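Local atomic coordinates of scaffolding protein (Clostridium cellulolyticum, PDB entry 1G43), a protein that probably binds crystalline cellulose as the family IIIa carbohydrate-binding module of a cellulosomal scaffoldin, helping to hold the enzyme complex on its substrate. Residues F118-N121 / D122-F126. Sequence-based numbering, arbitrary orientation.
Sequences FARN and DWSNF
The Arg-120 side chain runs alongside the residues that follow it, past Ser-124 and over the Phe-126 ring, and each part of it finds a partner. At the root, Arg-120 CB sits 3.5 Å from Asp-122 OD1. Arg-120 CG then stands above the plane of the Phe-126 ring, out toward its far end, 3.8 Å from Phe-126 CZ. Arg-120 CD comes close to Ser-124 OG, at 3.1 Å. With chi2 at 163° and chi3 at -177° the chain stays extended, which carries NE over the same face of the Phe-126 ring, off toward its rim. The guanidinium tilts 54° to that ring in an off-centre cation-pi contact, Arg-120 CZ standing 4.5 Å from the ring centroid. Arg-120 NH1 makes a nearly straight hydrogen bond of 2.7 Å to Ser-124 OG, which lies close to the guanidinium plane. NH2 gives its hydrogens to the backbone O of Gln-49 and to a water that in turn donates to Asn-125 O.

All this spans the turn that follows strand 111-120 in the CBM3 beta-sandwich: a type I beta turn from Arg-120 to Trp-123, closed by Trp-123 N bonding to Arg-120 O at 3.0 Å. An Asx turn overlaps it. Asp-122 OD1 takes hydrogen bonds from both N and OG of Ser-124, reached from the same face of the carboxylate, so the hydroxyl that receives Arg-120 is itself fixed; Asp-122 OD2 forms a salt bridge with Lys-53. A second water joins Arg-120 N to Ser-124 O inside the loop. The Phe-126 ring also reaches Phe-118, with Phe-118 CE2 4.1 Å from Phe-126 CZ and the two side chains crossing roughly at right angles, while Ala-119 CB touches Trp-123 CZ3. The Phe-126 side chain comes within about 5 Å of the bound calcium ion, whose ligands include the next residue, Asp-127.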
ATOM      1  N   PHE A 118      -6.410  -2.567   7.830  1.00 16.48           N
ATOM      2  CA  PHE A 118      -7.804  -2.216   7.794  1.00 18.25           C
ATOM      3  C   PHE A 118      -8.658  -3.419   8.211  1.00 18.05           C
ATOM      4  O   PHE A 118      -8.237  -4.565   8.103  1.00 17.49           O
ATOM      5  CB  PHE A 118      -8.231  -1.646   6.430  1.00 16.98           C
ATOM      6  CG  PHE A 118      -8.146  -2.602   5.294  1.00 16.47           C
ATOM      7  CD1 PHE A 118      -6.960  -2.761   4.588  1.00 17.08           C
ATOM      8  CD2 PHE A 118      -9.268  -3.292   4.872  1.00 17.90           C
ATOM      9  CE1 PHE A 118      -6.897  -3.588   3.465  1.00 17.26           C
ATOM     10  CE2 PHE A 118      -9.222  -4.123   3.754  1.00 19.20           C
ATOM     11  CZ  PHE A 118      -8.028  -4.269   3.044  1.00 17.87           C
ATOM     12  N   ALA A 119      -9.851  -3.139   8.716  1.00 18.15           N
ATOM     13  CA  ALA A 119     -10.736  -4.192   9.199  1.00 19.23           C
ATOM     14  C   ALA A 119     -12.185  -3.745   9.081  1.00 18.87           C
ATOM     15  O   ALA A 119     -12.468  -2.569   8.819  1.00 18.80           O
ATOM     16  CB  ALA A 119     -10.389  -4.499  10.651  1.00 19.07           C
ATOM     17  N   ARG A 120     -13.108  -4.681   9.240  1.00 17.78           N
ATOM     18  CA  ARG A 120     -14.505  -4.306   9.177  1.00 19.07           C
ATOM     19  C   ARG A 120     -14.864  -3.742  10.537  1.00 20.18           C
ATOM     20  O   ARG A 120     -14.246  -4.084  11.558  1.00 21.58           O
ATOM     21  CB  ARG A 120     -15.395  -5.506   8.874  1.00 19.67           C
ATOM     22  CG  ARG A 120     -15.198  -6.123   7.513  1.00 18.61           C
ATOM     23  CD  ARG A 120     -15.811  -7.485   7.499  1.00 19.03           C
ATOM     24  NE  ARG A 120     -15.584  -8.165   6.239  1.00 20.47           N
ATOM     25  CZ  ARG A 120     -15.798  -9.458   6.043  1.00 21.26           C
ATOM     26  NH1 ARG A 120     -16.241 -10.204   7.038  1.00 19.13           N
ATOM     27  NH2 ARG A 120     -15.564 -10.005   4.851  1.00 20.79           N
ATOM     28  N   ASN A 121     -15.857  -2.872  10.553  1.00 21.81           N
ATOM     29  CA  ASN A 121     -16.304  -2.273  11.787  1.00 23.55           C
ATOM     30  C   ASN A 121     -16.798  -3.321  12.787  1.00 24.70           C
ATOM     31  O   ASN A 121     -16.799  -3.069  13.985  1.00 25.58           O
ATOM     32  CB  ASN A 121     -17.404  -1.264  11.500  1.00 25.33           C
ATOM     33  CG  ASN A 121     -16.894  -0.055  10.710  1.00 29.99           C
ATOM     34  OD1 ASN A 121     -17.650   0.885  10.432  1.00 33.20           O
ATOM     35  ND2 ASN A 121     -15.610  -0.079  10.332  1.00 29.44           N
ATOM     36  N   ASP A 122     -17.196  -4.501  12.311  1.00 24.61           N
ATOM     37  CA  ASP A 122     -17.691  -5.531  13.211  1.00 23.56           C
ATOM     38  C   ASP A 122     -16.684  -6.616  13.492  1.00 23.02           C
ATOM     39  O   ASP A 122     -17.013  -7.637  14.082  1.00 24.14           O
ATOM     40  CB  ASP A 122     -18.966  -6.168  12.668  1.00 25.35           C
ATOM     41  CG  ASP A 122     -18.770  -6.883  11.328  1.00 26.92           C
ATOM     42  OD1 ASP A 122     -17.648  -7.287  10.952  1.00 27.85           O
ATOM     43  OD2 ASP A 122     -19.788  -7.067  10.641  1.00 32.66           O
ATOM     44  N   TRP A 123     -15.455  -6.395  13.058  1.00 22.29           N
ATOM     45  CA  TRP A 123     -14.376  -7.340  13.257  1.00 21.94           C
ATOM     46  C   TRP A 123     -14.570  -8.754  12.743  1.00 21.66           C
ATOM     47  O   TRP A 123     -13.862  -9.649  13.159  1.00 23.43           O
ATOM     48  CB  TRP A 123     -13.980  -7.387  14.740  1.00 21.79           C
ATOM     49  CG  TRP A 123     -13.521  -6.071  15.202  1.00 21.10           C
ATOM     50  CD1 TRP A 123     -14.282  -5.099  15.772  1.00 21.45           C
ATOM     51  CD2 TRP A 123     -12.213  -5.512  15.027  1.00 20.75           C
ATOM     52  NE1 TRP A 123     -13.529  -3.953  15.962  1.00 23.56           N
ATOM     53  CE2 TRP A 123     -12.254  -4.184  15.513  1.00 22.62           C
ATOM     54  CE3 TRP A 123     -11.012  -6.001  14.508  1.00 22.74           C
ATOM     55  CZ2 TRP A 123     -11.131  -3.337  15.496  1.00 24.24           C
ATOM     56  CZ3 TRP A 123      -9.892  -5.159  14.492  1.00 24.46           C
ATOM     57  CH2 TRP A 123      -9.964  -3.839  14.983  1.00 22.49           C
ATOM     58  N   SER A 124     -15.522  -8.968  11.848  1.00 21.61           N
ATOM     59  CA  SER A 124     -15.715 -10.303  11.286  1.00 20.97           C
ATOM     60  C   SER A 124     -14.523 -10.610  10.365  1.00 21.63           C
ATOM     61  O   SER A 124     -13.811  -9.701   9.910  1.00 21.96           O
ATOM     62  CB  SER A 124     -17.051 -10.401  10.504  1.00 21.25           C
ATOM     63  OG  SER A 124     -17.142  -9.446   9.458  1.00 21.36           O
ATOM     64  N   ASN A 125     -14.323 -11.892  10.110  1.00 20.46           N
ATOM     65  CA  ASN A 125     -13.226 -12.411   9.325  1.00 22.85           C
ATOM     66  C   ASN A 125     -13.345 -12.232   7.825  1.00 23.39           C
ATOM     67  O   ASN A 125     -14.419 -12.365   7.274  1.00 24.55           O
ATOM     68  CB  ASN A 125     -13.068 -13.915   9.608  1.00 24.34           C
ATOM     69  CG  ASN A 125     -12.226 -14.216  10.849  1.00 26.85           C
ATOM     70  OD1 ASN A 125     -12.117 -13.405  11.778  1.00 27.56           O
ATOM     71  ND2 ASN A 125     -11.627 -15.401  10.864  1.00 28.51           N
ATOM     72  N   PHE A 126     -12.217 -11.933   7.192  1.00 22.14           N
ATOM     73  CA  PHE A 126     -12.117 -11.808   5.749  1.00 22.05           C
ATOM     74  C   PHE A 126     -11.585 -13.180   5.370  1.00 22.59           C
ATOM     75  O   PHE A 126     -11.217 -13.978   6.235  1.00 22.29           O
ATOM     76  CB  PHE A 126     -11.023 -10.817   5.301  1.00 22.58           C
ATOM     77  CG  PHE A 126     -11.347  -9.365   5.508  1.00 23.55           C
ATOM     78  CD1 PHE A 126     -10.821  -8.676   6.581  1.00 22.75           C
ATOM     79  CD2 PHE A 126     -12.111  -8.668   4.578  1.00 23.62           C
ATOM     80  CE1 PHE A 126     -11.044  -7.310   6.723  1.00 25.16           C
ATOM     81  CE2 PHE A 126     -12.338  -7.294   4.717  1.00 23.43           C
ATOM     82  CZ  PHE A 126     -11.804  -6.622   5.784  1.00 23.24           C
TER
HETATM   83  O   HOH W   1     -12.694  -7.198  10.205  1.00 24.37           O
HETATM   84  O   HOH W   2     -16.757 -12.465   5.192  1.00 31.77           O